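Local coordinates for protein alpha-1,2-mannosidase (Trichoderma reesei, PDB 1HCU) that probably trims alpha-1,2-linked mannose residues from high-mannose N-glycans in a calcium-dependent hydrolysis, as a glycosyl hydrolase of family 47, at residues Ala22-Trp27 with Met68-Ile73; Val182-Arg187 with His488-Arg493; Leu280-Ser285 with Phe292-Asn297. One frame throughout, in Å; residues are numbered along the deposited sequence.

Contact 1: Ala22-Trp27 with Met68-Ile73; sequences AFQTSW and MGDADI
Ile73 lies against Trp27 in a CH-pi contact: its CG2 sits over one face of the indole, 3.7 Å from the centroid of the five-membered ring. Ile73 CG1 and CD1 lie near Trp27 CD1. Ile73 CD1 also reaches the edge of the Phe23 ring, 4.0 Å from Phe23 CE1 and near the ring plane, and bridges the two aromatic residues one helical turn apart. An alanine in place of Trp27 would probably leave Ile73 CG2 without the aromatic face it rests on and open a gap between the helices. Met68 makes a Met-aromatic contact: its chain, extended beyond CG (chi2 174°), lays SD over one face of the Phe23 ring, displaced toward the rim and 3.7 Å from Phe23 CG. Polar contact is indirect: a water donates to Asp70 OD2 at 2.7 Å and accepts a weak bond from Gln24 NE2. In the helical barrel of family 47, away from the predicted catalytic residues, the contact joins helix 13-33 to the link between helices 56-67 and 71-80, with a Schellman turn between Met68 and Asp70. With one water bond weak, the junction rests on shape fit against two aromatic rings rather than on polar pairing.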
ATOM      1  N   ALA A  22     -19.819   0.731  -6.212  1.00 11.26           N
ATOM      2  CA  ALA A  22     -18.696   0.728  -7.155  1.00 10.41           C
ATOM      3  C   ALA A  22     -17.943  -0.597  -7.064  1.00 11.51           C
ATOM      4  O   ALA A  22     -17.446  -1.118  -8.071  1.00 11.66           O
ATOM      5  CB  ALA A  22     -17.743   1.886  -6.866  1.00  8.02           C
ATOM      6  N   PHE A  23     -17.859  -1.142  -5.854  1.00 10.74           N
ATOM      7  CA  PHE A  23     -17.186  -2.417  -5.653  1.00 11.90           C
ATOM      8  C   PHE A  23     -18.014  -3.523  -6.318  1.00 12.67           C
ATOM      9  O   PHE A  23     -17.468  -4.369  -7.028  1.00 12.15           O
ATOM     10  CB  PHE A  23     -17.001  -2.689  -4.149  1.00 13.50           C
ATOM     11  CG  PHE A  23     -16.317  -3.996  -3.841  1.00 14.89           C
ATOM     12  CD1 PHE A  23     -17.038  -5.189  -3.823  1.00 13.50           C
ATOM     13  CD2 PHE A  23     -14.947  -4.037  -3.586  1.00 14.15           C
ATOM     14  CE1 PHE A  23     -16.410  -6.405  -3.559  1.00 15.67           C
ATOM     15  CE2 PHE A  23     -14.303  -5.253  -3.320  1.00 18.07           C
ATOM     16  CZ  PHE A  23     -15.038  -6.440  -3.306  1.00 16.02           C
ATOM     17  N   GLN A  24     -19.329  -3.497  -6.102  1.00 13.43           N
ATOM     18  CA  GLN A  24     -20.234  -4.491  -6.683  1.00 14.73           C
ATOM     19  C   GLN A  24     -20.072  -4.569  -8.207  1.00 15.56           C
ATOM     20  O   GLN A  24     -19.909  -5.653  -8.777  1.00 14.00           O
ATOM     21  CB  GLN A  24     -21.691  -4.138  -6.336  1.00 16.86           C
ATOM     22  CG  GLN A  24     -22.717  -5.176  -6.792  1.00 18.43           C
ATOM     23  CD  GLN A  24     -22.657  -6.454  -5.979  1.00 18.03           C
ATOM     24  OE1 GLN A  24     -22.807  -7.545  -6.517  1.00 23.64           O
ATOM     25  NE2 GLN A  24     -22.445  -6.323  -4.680  1.00 17.73           N
ATOM     26  N   THR A  25     -20.112  -3.403  -8.851  1.00 15.98           N
ATOM     27  CA  THR A  25     -19.961  -3.296 -10.299  1.00 15.00           C
ATOM     28  C   THR A  25     -18.616  -3.898 -10.747  1.00 16.26           C
ATOM     29  O   THR A  25     -18.561  -4.772 -11.627  1.00 14.51           O
ATOM     30  CB  THR A  25     -20.044  -1.812 -10.721  1.00 14.92           C
ATOM     31  OG1 THR A  25     -21.325  -1.288 -10.342  1.00 14.35           O
ATOM     32  CG2 THR A  25     -19.855  -1.656 -12.213  1.00 13.74           C
ATOM     33  N   SER A  26     -17.539  -3.426 -10.126  1.00 15.58           N
ATOM     34  CA  SER A  26     -16.191  -3.900 -10.417  1.00 15.25           C
ATOM     35  C   SER A  26     -16.111  -5.429 -10.281  1.00 15.95           C
ATOM     36  O   SER A  26     -15.529  -6.108 -11.131  1.00 14.27           O
ATOM     37  CB  SER A  26     -15.197  -3.232  -9.463  1.00 13.71           C
ATOM     38  OG  SER A  26     -15.322  -1.817  -9.523  1.00 16.55           O
ATOM     39  N   TRP A  27     -16.712  -5.968  -9.222  1.00 15.66           N
ATOM     40  CA  TRP A  27     -16.695  -7.412  -9.021  1.00 16.92           C
ATOM     41  C   TRP A  27     -17.456  -8.181 -10.099  1.00 17.80           C
ATOM     42  O   TRP A  27     -16.924  -9.135 -10.670  1.00 18.29           O
ATOM     43  CB  TRP A  27     -17.260  -7.787  -7.652  1.00 18.26           C
ATOM     44  CG  TRP A  27     -17.351  -9.276  -7.489  1.00 20.43           C
ATOM     45  CD1 TRP A  27     -18.476 -10.052  -7.594  1.00 18.97           C
ATOM     46  CD2 TRP A  27     -16.259 -10.178  -7.296  1.00 19.47           C
ATOM     47  NE1 TRP A  27     -18.145 -11.379  -7.482  1.00 19.44           N
ATOM     48  CE2 TRP A  27     -16.791 -11.487  -7.299  1.00 20.18           C
ATOM     49  CE3 TRP A  27     -14.879 -10.009  -7.124  1.00 19.60           C
ATOM     50  CZ2 TRP A  27     -15.990 -12.622  -7.138  1.00 19.07           C
ATOM     51  CZ3 TRP A  27     -14.080 -11.143  -6.964  1.00 19.94           C
ATOM     52  CH2 TRP A  27     -14.641 -12.430  -6.973  1.00 19.15           C
ATOM     53  N   MET A  68     -17.666  -5.291   3.843  1.00 13.86           N
ATOM     54  CA  MET A  68     -18.847  -4.682   3.252  1.00 16.27           C
ATOM     55  C   MET A  68     -20.092  -5.533   3.469  1.00 17.81           C
ATOM     56  O   MET A  68     -21.199  -5.115   3.145  1.00 19.55           O
ATOM     57  CB  MET A  68     -18.639  -4.466   1.751  1.00 16.32           C
ATOM     58  CG  MET A  68     -17.619  -3.393   1.413  1.00 15.76           C
ATOM     59  SD  MET A  68     -17.292  -3.311  -0.358  1.00 14.36           S
ATOM     60  CE  MET A  68     -16.691  -1.626  -0.534  1.00 11.90           C
ATOM     61  N   GLY A  69     -19.916  -6.731   4.010  1.00 19.46           N
ATOM     62  CA  GLY A  69     -21.063  -7.591   4.245  1.00 20.97           C
ATOM     63  C   GLY A  69     -21.565  -8.278   2.983  1.00 22.08           C
ATOM     64  O   GLY A  69     -22.737  -8.646   2.898  1.00 21.89           O
ATOM     65  N   ASP A  70     -20.682  -8.453   2.001  1.00 22.17           N
ATOM     66  CA  ASP A  70     -21.051  -9.107   0.751  1.00 21.27           C
ATOM     67  C   ASP A  70     -20.915 -10.616   0.840  1.00 21.19           C
ATOM     68  O   ASP A  70     -20.015 -11.217   0.246  1.00 19.02           O
ATOM     69  CB  ASP A  70     -20.195  -8.581  -0.394  1.00 21.13           C
ATOM     70  CG  ASP A  70     -20.393  -7.107  -0.618  1.00 22.32           C
ATOM     71  OD1 ASP A  70     -21.404  -6.570  -0.110  1.00 24.24           O
ATOM     72  OD2 ASP A  70     -19.554  -6.487  -1.301  1.00 22.29           O
ATOM     73  N   ALA A  71     -21.837 -11.222   1.577  1.00 21.52           N
ATOM     74  CA  ALA A  71     -21.844 -12.660   1.777  1.00 22.31           C
ATOM     75  C   ALA A  71     -21.636 -13.455   0.483  1.00 22.76           C
ATOM     76  O   ALA A  71     -20.721 -14.272   0.403  1.00 23.75           O
ATOM     77  CB  ALA A  71     -23.150 -13.077   2.460  1.00 20.76           C
ATOM     78  N   ASP A  72     -22.467 -13.215  -0.527  1.00 22.46           N
ATOM     79  CA  ASP A  72     -22.353 -13.940  -1.796  1.00 23.52           C
ATOM     80  C   ASP A  72     -20.973 -13.914  -2.439  1.00 21.89           C
ATOM     81  O   ASP A  72     -20.431 -14.955  -2.804  1.00 22.63           O
ATOM     82  CB  ASP A  72     -23.384 -13.412  -2.792  1.00 27.94           C
ATOM     83  CG  ASP A  72     -24.774 -13.937  -2.515  1.00 30.91           C
ATOM     84  OD1 ASP A  72     -25.042 -14.330  -1.354  1.00 32.34           O
ATOM     85  OD2 ASP A  72     -25.600 -13.947  -3.453  1.00 34.21           O
ATOM     86  N   ILE A  73     -20.410 -12.725  -2.599  1.00 19.30           N
ATOM     87  CA  ILE A  73     -19.092 -12.609  -3.189  1.00 17.19           C
ATOM     88  C   ILE A  73     -18.079 -13.359  -2.333  1.00 15.79           C
ATOM     89  O   ILE A  73     -17.201 -14.037  -2.862  1.00 16.98           O
ATOM     90  CB  ILE A  73     -18.666 -11.126  -3.310  1.00 17.22           C
ATOM     91  CG1 ILE A  73     -19.632 -10.394  -4.250  1.00 13.05           C
ATOM     92  CG2 ILE A  73     -17.224 -11.034  -3.809  1.00 14.79           C
ATOM     93  CD1 ILE A  73     -19.404  -8.909  -4.341  1.00 13.83           C
TER
HETATM   94  O   HOH W   1     -20.533  -4.452  -2.746  1.00 18.84           O

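Contact 2: Val182-Arg187 with His488-Arg493; sequences VLEWTR and HPFSIR
Arg187 reaches from helix 182-192 past Phe490 to the backbone of Ser491. Its CB leads to a CG held anti to the backbone N (chi1 -173°), 4.2 Å from Phe490 CG. The chain then bends at chi2 (56°), and CD approaches Ser491 O at 3.7 Å. At the guanidinium, Ser491 O stands over one face, above its centre and 3.3 Å from Arg187 CZ; NE is equally near this oxygen, but the angle is too poor for a hydrogen bond. At the tip, NH2 meets Ser491 CB at 3.5 Å and forms a salt bridge with Asp114, whose other carboxylate oxygen accepts from Ser491 N, while NH1 bonds to the hydroxyl of Tyr257.

The strand approached in this way, 489-491, pairs antiparallel with 481-483 in the C-terminal hairpin that, as in family 47 generally, projects into the (alpha/alpha)7 barrel, here against helix 182-192; the turn between the strands carries the calcium-binding residue Thr485. The axis of residues 182-187 passes 10.1 Å from that of strand 489-491, their directions 39° apart.

Phe490 turns its ring edge to Leu183, whose CD2 lies close to the ring plane, 3.6 Å from Phe490 CD1. Glu184 CB approaches the same ring obliquely at CE1, while Glu184 OE2 accepts a hydrogen bond from Asn484. Beyond the strand, Arg493 crosses Thr186 at about a right angle, its guanidinium near Thr186 CG2 and salt-bridged to Asp258 and Asp190.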
ATOM      1  N   VAL A 182       8.148  -8.835   6.753  1.00 14.82           N
ATOM      2  CA  VAL A 182       8.083  -9.107   8.187  1.00 13.88           C
ATOM      3  C   VAL A 182       6.684  -9.184   8.806  1.00 15.00           C
ATOM      4  O   VAL A 182       6.415 -10.074   9.614  1.00 15.77           O
ATOM      5  CB  VAL A 182       8.954  -8.081   8.979  1.00 12.89           C
ATOM      6  CG1 VAL A 182       8.486  -6.653   8.709  1.00 11.24           C
ATOM      7  CG2 VAL A 182       8.899  -8.389  10.454  1.00 13.24           C
ATOM      8  N   LEU A 183       5.789  -8.276   8.426  1.00 14.29           N
ATOM      9  CA  LEU A 183       4.440  -8.285   8.982  1.00 13.75           C
ATOM     10  C   LEU A 183       3.694  -9.582   8.667  1.00 14.11           C
ATOM     11  O   LEU A 183       3.221 -10.267   9.572  1.00 13.97           O
ATOM     12  CB  LEU A 183       3.616  -7.111   8.439  1.00 14.10           C
ATOM     13  CG  LEU A 183       2.580  -6.457   9.368  1.00 15.55           C
ATOM     14  CD1 LEU A 183       1.552  -5.688   8.527  1.00 11.62           C
ATOM     15  CD2 LEU A 183       1.891  -7.492  10.218  1.00 13.00           C
ATOM     16  N   GLU A 184       3.589  -9.936   7.390  1.00 13.97           N
ATOM     17  CA  GLU A 184       2.836 -11.138   7.063  1.00 15.39           C
ATOM     18  C   GLU A 184       3.499 -12.461   7.401  1.00 14.79           C
ATOM     19  O   GLU A 184       2.815 -13.434   7.708  1.00 15.62           O
ATOM     20  CB  GLU A 184       2.347 -11.129   5.597  1.00 15.50           C
ATOM     21  CG  GLU A 184       3.173 -10.397   4.557  1.00 17.16           C
ATOM     22  CD  GLU A 184       3.213  -8.892   4.747  1.00 17.52           C
ATOM     23  OE1 GLU A 184       4.209  -8.400   5.314  1.00 16.24           O
ATOM     24  OE2 GLU A 184       2.249  -8.202   4.333  1.00 17.64           O
ATOM     25  N   TRP A 185       4.824 -12.493   7.378  1.00 15.88           N
ATOM     26  CA  TRP A 185       5.551 -13.712   7.707  1.00 14.74           C
ATOM     27  C   TRP A 185       5.547 -13.959   9.222  1.00 14.41           C
ATOM     28  O   TRP A 185       5.514 -15.106   9.667  1.00 12.60           O
ATOM     29  CB  TRP A 185       6.977 -13.634   7.148  1.00 13.59           C
ATOM     30  CG  TRP A 185       7.009 -13.919   5.664  1.00 15.45           C
ATOM     31  CD1 TRP A 185       6.405 -13.194   4.670  1.00 12.89           C
ATOM     32  CD2 TRP A 185       7.599 -15.057   5.028  1.00 14.48           C
ATOM     33  NE1 TRP A 185       6.580 -13.819   3.459  1.00 15.32           N
ATOM     34  CE2 TRP A 185       7.308 -14.965   3.647  1.00 14.12           C
ATOM     35  CE3 TRP A 185       8.343 -16.151   5.492  1.00 14.49           C
ATOM     36  CZ2 TRP A 185       7.736 -15.928   2.722  1.00 12.72           C
ATOM     37  CZ3 TRP A 185       8.770 -17.112   4.569  1.00 12.95           C
ATOM     38  CH2 TRP A 185       8.464 -16.990   3.202  1.00 10.82           C
ATOM     39  N   THR A 186       5.568 -12.888  10.010  1.00 13.17           N
ATOM     40  CA  THR A 186       5.524 -13.039  11.460  1.00 13.80           C
ATOM     41  C   THR A 186       4.106 -13.467  11.826  1.00 12.92           C
ATOM     42  O   THR A 186       3.904 -14.306  12.701  1.00 12.51           O
ATOM     43  CB  THR A 186       5.871 -11.719  12.198  1.00 14.28           C
ATOM     44  OG1 THR A 186       7.263 -11.420  12.017  1.00 16.57           O
ATOM     45  CG2 THR A 186       5.583 -11.846  13.689  1.00 11.43           C
ATOM     46  N   ARG A 187       3.128 -12.900  11.125  1.00 14.15           N
ATOM     47  CA  ARG A 187       1.722 -13.229  11.353  1.00 13.58           C
ATOM     48  C   ARG A 187       1.505 -14.711  11.055  1.00 14.47           C
ATOM     49  O   ARG A 187       0.801 -15.402  11.783  1.00 16.23           O
ATOM     50  CB  ARG A 187       0.819 -12.371  10.448  1.00 13.23           C
ATOM     51  CG  ARG A 187      -0.672 -12.514  10.731  1.00 11.90           C
ATOM     52  CD  ARG A 187      -0.959 -12.205  12.192  1.00 12.86           C
ATOM     53  NE  ARG A 187      -2.315 -12.559  12.607  1.00 12.23           N
ATOM     54  CZ  ARG A 187      -2.630 -12.983  13.831  1.00 14.11           C
ATOM     55  NH1 ARG A 187      -1.678 -13.108  14.752  1.00 11.77           N
ATOM     56  NH2 ARG A 187      -3.893 -13.266  14.144  1.00 11.03           N
ATOM     57  N   HIS A 488      -4.603  -4.983   3.835  1.00 14.58           N
ATOM     58  CA  HIS A 488      -5.119  -6.229   4.406  1.00 14.60           C
ATOM     59  C   HIS A 488      -4.857  -6.203   5.908  1.00 15.19           C
ATOM     60  O   HIS A 488      -3.721  -6.329   6.348  1.00 16.94           O
ATOM     61  CB  HIS A 488      -4.447  -7.448   3.768  1.00 13.75           C
ATOM     62  CG  HIS A 488      -4.694  -7.561   2.297  1.00 13.22           C
ATOM     63  ND1 HIS A 488      -5.954  -7.480   1.749  1.00 13.31           N
ATOM     64  CD2 HIS A 488      -3.840  -7.717   1.257  1.00 13.00           C
ATOM     65  CE1 HIS A 488      -5.869  -7.576   0.434  1.00 12.77           C
ATOM     66  NE2 HIS A 488      -4.597  -7.720   0.111  1.00 12.02           N
ATOM     67  N   PRO A 489      -5.916  -6.036   6.713  1.00 14.91           N
ATOM     68  CA  PRO A 489      -5.823  -5.980   8.176  1.00 14.95           C
ATOM     69  C   PRO A 489      -5.577  -7.313   8.884  1.00 15.10           C
ATOM     70  O   PRO A 489      -6.324  -8.266   8.689  1.00 17.62           O
ATOM     71  CB  PRO A 489      -7.165  -5.374   8.566  1.00 14.67           C
ATOM     72  CG  PRO A 489      -8.088  -6.007   7.568  1.00 13.01           C
ATOM     73  CD  PRO A 489      -7.309  -5.837   6.273  1.00 14.16           C
ATOM     74  N   PHE A 490      -4.542  -7.370   9.717  1.00 14.12           N
ATOM     75  CA  PHE A 490      -4.211  -8.582  10.472  1.00 15.15           C
ATOM     76  C   PHE A 490      -4.473  -8.323  11.953  1.00 16.54           C
ATOM     77  O   PHE A 490      -4.319  -7.192  12.416  1.00 17.80           O
ATOM     78  CB  PHE A 490      -2.723  -8.921  10.323  1.00 13.46           C
ATOM     79  CG  PHE A 490      -2.284  -9.144   8.916  1.00 13.63           C
ATOM     80  CD1 PHE A 490      -0.966  -8.893   8.545  1.00 15.66           C
ATOM     81  CD2 PHE A 490      -3.176  -9.611   7.959  1.00 13.48           C
ATOM     82  CE1 PHE A 490      -0.546  -9.106   7.229  1.00 17.37           C
ATOM     83  CE2 PHE A 490      -2.773  -9.826   6.657  1.00 14.23           C
ATOM     84  CZ  PHE A 490      -1.456  -9.574   6.285  1.00 16.78           C
ATOM     85  N   SER A 491      -4.874  -9.348  12.702  1.00 17.41           N
ATOM     86  CA  SER A 491      -5.077  -9.156  14.144  1.00 18.71           C
ATOM     87  C   SER A 491      -3.676  -9.043  14.729  1.00 19.22           C
ATOM     88  O   SER A 491      -2.749  -9.682  14.226  1.00 19.39           O
ATOM     89  CB  SER A 491      -5.770 -10.360  14.787  1.00 17.89           C
ATOM     90  OG  SER A 491      -7.108 -10.492  14.357  1.00 19.90           O
ATOM     91  N   ILE A 492      -3.512  -8.238  15.776  1.00 18.81           N
ATOM     92  CA  ILE A 492      -2.203  -8.084  16.408  1.00 19.51           C
ATOM     93  C   ILE A 492      -1.931  -9.293  17.305  1.00 21.20           C
ATOM     94  O   ILE A 492      -2.860  -9.932  17.792  1.00 20.87           O
ATOM     95  CB  ILE A 492      -2.125  -6.788  17.244  1.00 18.62           C
ATOM     96  CG1 ILE A 492      -3.003  -6.910  18.494  1.00 17.68           C
ATOM     97  CG2 ILE A 492      -2.577  -5.600  16.384  1.00 17.58           C
ATOM     98  CD1 ILE A 492      -2.871  -5.751  19.457  1.00 20.02           C
ATOM     99  N   ARG A 493      -0.656  -9.588  17.525  1.00 24.41           N
ATOM    100  CA  ARG A 493      -0.234 -10.739  18.321  1.00 28.29           C
ATOM    101  C   ARG A 493      -1.086 -11.177  19.522  1.00 32.10           C
ATOM    102  O   ARG A 493      -1.337 -12.376  19.691  1.00 34.32           O
ATOM    103  CB  ARG A 493       1.218 -10.547  18.754  1.00 25.72           C
ATOM    104  CG  ARG A 493       1.805 -11.704  19.540  1.00 22.90           C
ATOM    105  CD  ARG A 493       3.321 -11.604  19.562  1.00 22.41           C
ATOM    106  NE  ARG A 493       3.922 -12.138  18.348  1.00 22.55           N
ATOM    107  CZ  ARG A 493       5.186 -11.943  17.990  1.00 24.83           C
ATOM    108  NH1 ARG A 493       5.654 -12.484  16.870  1.00 23.67           N
ATOM    109  NH2 ARG A 493       5.976 -11.183  18.741  1.00 24.62           N
TER

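Contact 3: Leu280-Ser285 with Phe292-Asn297; sequences LGSHPS and FLSSYN
Pro284 and Phe292 meet at about a right angle near the turn end of a beta hairpin formed by strands 281-282 and 292-297, part of a larger antiparallel sheet. The pyrrolidine ring approaches the phenyl ring obliquely, with Pro284 CG 3.4 Å from Phe292 CE2. Other aromatic rings also meet the phenyl group: Phe355 and Tyr339 edge to face, Trp357 with its plane inclined at about 50°.

At the other end of the hairpin, Leu280 and Tyr296 cross obliquely. Leu280 CD2 is 3.6 Å from Tyr296 CD2, and CD1 touches the same ring atom from slightly farther away. Tyr296 CG stands between the backbone N and the carbonyl carbon (chi1 65°), a torsion that sets it beside Leu280, 4.1 Å from Leu280 CD2. Beyond the ring, the phenol OH bonds to the carbonyl oxygen of Ile222.

Between these pairs, Ser282 and Phe292 form an antiparallel hydrogen-bonded pair with their side chains on one face of the sheet. The bond from Ser282 N to Phe292 O measures 2.8 Å, and that from Phe292 N to Ser282 O 2.9 Å. Gly281 and Leu293 are the adjoining non-hydrogen-bonded pair; Leu293 points to the opposite face, where Phe331 and Leu335 of helix 326-344 receive it. Its side chain lies about 9 Å from that of Asp245, probably an active-site residue, which places the hairpin in the vicinity of the catalytic centre. A third backbone bond, from Ser294 N to Leu280 O, continues the ladder and is nearly straight at 170°. The two serine side chains come together without bonding to each other: Ser282 OG has Asp359 and Trp357 as partners, whereas Ser294 OG lies 3.2 Å from Ser282 CB.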
ATOM      1  N   LEU A 280      13.465  16.346   4.720  1.00 10.13           N
ATOM      2  CA  LEU A 280      12.752  15.992   3.494  1.00 11.02           C
ATOM      3  C   LEU A 280      11.518  16.862   3.246  1.00 13.48           C
ATOM      4  O   LEU A 280      11.039  16.950   2.112  1.00 13.97           O
ATOM      5  CB  LEU A 280      12.348  14.511   3.518  1.00 10.72           C
ATOM      6  CG  LEU A 280      13.485  13.469   3.591  1.00 10.15           C
ATOM      7  CD1 LEU A 280      12.909  12.072   3.405  1.00 11.12           C
ATOM      8  CD2 LEU A 280      14.512  13.742   2.506  1.00 10.29           C
ATOM      9  N   GLY A 281      11.007  17.496   4.301  1.00 12.55           N
ATOM     10  CA  GLY A 281       9.848  18.358   4.150  1.00 13.73           C
ATOM     11  C   GLY A 281      10.232  19.469   3.191  1.00 14.56           C
ATOM     12  O   GLY A 281      11.234  20.154   3.403  1.00 15.21           O
ATOM     13  N   SER A 282       9.456  19.653   2.130  1.00 13.63           N
ATOM     14  CA  SER A 282       9.772  20.680   1.146  1.00 14.69           C
ATOM     15  C   SER A 282       8.536  21.513   0.794  1.00 15.64           C
ATOM     16  O   SER A 282       7.411  20.990   0.749  1.00 17.16           O
ATOM     17  CB  SER A 282      10.356  20.011  -0.109  1.00 13.94           C
ATOM     18  OG  SER A 282      10.764  20.962  -1.078  1.00 15.71           O
ATOM     19  N   HIS A 283       8.743  22.804   0.541  1.00 14.00           N
ATOM     20  CA  HIS A 283       7.630  23.696   0.212  1.00 13.44           C
ATOM     21  C   HIS A 283       7.765  24.298  -1.181  1.00 11.95           C
ATOM     22  O   HIS A 283       8.799  24.866  -1.512  1.00 11.29           O
ATOM     23  CB  HIS A 283       7.542  24.830   1.248  1.00 12.77           C
ATOM     24  CG  HIS A 283       7.543  24.353   2.666  1.00 12.54           C
ATOM     25  ND1 HIS A 283       6.520  23.598   3.200  1.00 14.75           N
ATOM     26  CD2 HIS A 283       8.461  24.492   3.650  1.00 13.48           C
ATOM     27  CE1 HIS A 283       6.809  23.289   4.453  1.00 15.15           C
ATOM     28  NE2 HIS A 283       7.982  23.819   4.750  1.00 16.34           N
ATOM     29  N   PRO A 284       6.723  24.167  -2.022  1.00 11.79           N
ATOM     30  CA  PRO A 284       6.770  24.725  -3.378  1.00 12.49           C
ATOM     31  C   PRO A 284       6.955  26.239  -3.322  1.00 12.69           C
ATOM     32  O   PRO A 284       6.289  26.925  -2.546  1.00 12.14           O
ATOM     33  CB  PRO A 284       5.412  24.352  -3.960  1.00 12.05           C
ATOM     34  CG  PRO A 284       5.092  23.070  -3.268  1.00 14.33           C
ATOM     35  CD  PRO A 284       5.506  23.361  -1.833  1.00 12.50           C
ATOM     36  N   SER A 285       7.855  26.753  -4.152  1.00 12.18           N
ATOM     37  CA  SER A 285       8.133  28.179  -4.179  1.00 14.04           C
ATOM     38  C   SER A 285       6.884  29.044  -4.419  1.00 14.02           C
ATOM     39  O   SER A 285       6.801  30.156  -3.912  1.00 14.75           O
ATOM     40  CB  SER A 285       9.206  28.488  -5.237  1.00 13.62           C
ATOM     41  OG  SER A 285       8.774  28.154  -6.547  1.00 15.00           O
ATOM     42  N   PHE A 292       5.473  18.893   0.682  1.00 14.41           N
ATOM     43  CA  PHE A 292       5.660  17.605   0.007  1.00 14.63           C
ATOM     44  C   PHE A 292       6.954  16.963   0.507  1.00 14.58           C
ATOM     45  O   PHE A 292       7.774  17.617   1.151  1.00 13.90           O
ATOM     46  CB  PHE A 292       5.768  17.777  -1.519  1.00 10.98           C
ATOM     47  CG  PHE A 292       4.534  18.350  -2.160  1.00 12.23           C
ATOM     48  CD1 PHE A 292       3.294  17.731  -2.001  1.00 12.03           C
ATOM     49  CD2 PHE A 292       4.606  19.524  -2.907  1.00 11.14           C
ATOM     50  CE1 PHE A 292       2.147  18.277  -2.575  1.00 13.15           C
ATOM     51  CE2 PHE A 292       3.461  20.078  -3.487  1.00  9.46           C
ATOM     52  CZ  PHE A 292       2.234  19.457  -3.319  1.00 10.80           C
ATOM     53  N   LEU A 293       7.141  15.683   0.199  1.00 15.00           N
ATOM     54  CA  LEU A 293       8.353  14.980   0.605  1.00 14.70           C
ATOM     55  C   LEU A 293       9.305  14.861  -0.589  1.00 16.24           C
ATOM     56  O   LEU A 293       8.924  14.350  -1.654  1.00 16.30           O
ATOM     57  CB  LEU A 293       8.016  13.582   1.153  1.00 12.27           C
ATOM     58  CG  LEU A 293       7.182  13.529   2.446  1.00 12.16           C
ATOM     59  CD1 LEU A 293       7.109  12.096   2.998  1.00  7.82           C
ATOM     60  CD2 LEU A 293       7.815  14.444   3.474  1.00  9.12           C
ATOM     61  N   SER A 294      10.532  15.352  -0.416  1.00 14.57           N
ATOM     62  CA  SER A 294      11.544  15.275  -1.468  1.00 14.27           C
ATOM     63  C   SER A 294      12.245  13.929  -1.346  1.00 13.38           C
ATOM     64  O   SER A 294      12.136  13.264  -0.313  1.00 10.72           O
ATOM     65  CB  SER A 294      12.601  16.377  -1.307  1.00 15.04           C
ATOM     66  OG  SER A 294      12.074  17.671  -1.546  1.00 20.98           O
ATOM     67  N   SER A 295      12.951  13.536  -2.404  1.00 11.19           N
ATOM     68  CA  SER A 295      13.716  12.298  -2.405  1.00 12.46           C
ATOM     69  C   SER A 295      15.106  12.754  -1.994  1.00 12.59           C
ATOM     70  O   SER A 295      15.367  13.960  -1.938  1.00 12.37           O
ATOM     71  CB  SER A 295      13.770  11.690  -3.804  1.00 13.27           C
ATOM     72  OG  SER A 295      14.442  12.560  -4.694  1.00 14.81           O
ATOM     73  N   TYR A 296      16.006  11.815  -1.723  1.00 11.99           N
ATOM     74  CA  TYR A 296      17.343  12.199  -1.294  1.00  9.22           C
ATOM     75  C   TYR A 296      18.447  11.277  -1.759  1.00 10.07           C
ATOM     76  O   TYR A 296      18.214  10.128  -2.124  1.00 10.37           O
ATOM     77  CB  TYR A 296      17.387  12.305   0.238  1.00  6.85           C
ATOM     78  CG  TYR A 296      17.154  10.988   0.950  1.00  7.61           C
ATOM     79  CD1 TYR A 296      18.204  10.087   1.167  1.00  5.85           C
ATOM     80  CD2 TYR A 296      15.874  10.619   1.375  1.00  5.65           C
ATOM     81  CE1 TYR A 296      17.979   8.841   1.788  1.00  4.42           C
ATOM     82  CE2 TYR A 296      15.643   9.386   1.992  1.00  8.07           C
ATOM     83  CZ  TYR A 296      16.702   8.503   2.192  1.00  6.64           C
ATOM     84  OH  TYR A 296      16.468   7.287   2.780  1.00  8.72           O
ATOM     85  N   ASN A 297      19.658  11.812  -1.734  1.00 10.91           N
ATOM     86  CA  ASN A 297      20.855  11.089  -2.105  1.00 12.65           C
ATOM     87  C   ASN A 297      21.950  11.859  -1.393  1.00 13.09           C
ATOM     88  O   ASN A 297      22.357  12.939  -1.827  1.00 12.43           O
ATOM     89  CB  ASN A 297      21.055  11.112  -3.622  1.00 13.50           C
ATOM     90  CG  ASN A 297      22.145  10.156  -4.075  1.00 16.34           C
ATOM     91  OD1 ASN A 297      22.253   9.832  -5.252  1.00 18.86           O
ATOM     92  ND2 ASN A 297      22.961   9.703  -3.136  1.00 16.51           N
TER

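How the contacts relate
From the N terminus, contact 1 closes first, across 40 intervening residues, and ties helix 13-33 to the start of helix 71-80. Contact 2 opens only afterwards, at 182-187, and closes a loop of 300 residues when the chain returns at 488-493, joining helix 182-192 to the strand near the C-terminal end of the model. Contact 3 is nested inside that loop and is the most local: across six residues it joins strand 281-282, which directly follows helix 263-280, to strand 292-297 of the larger antiparallel sheet. The three do not touch; nearest atoms of contacts 1 and 2 are about 10 Å apart. Contact 3 lies across the chain's centre from both others.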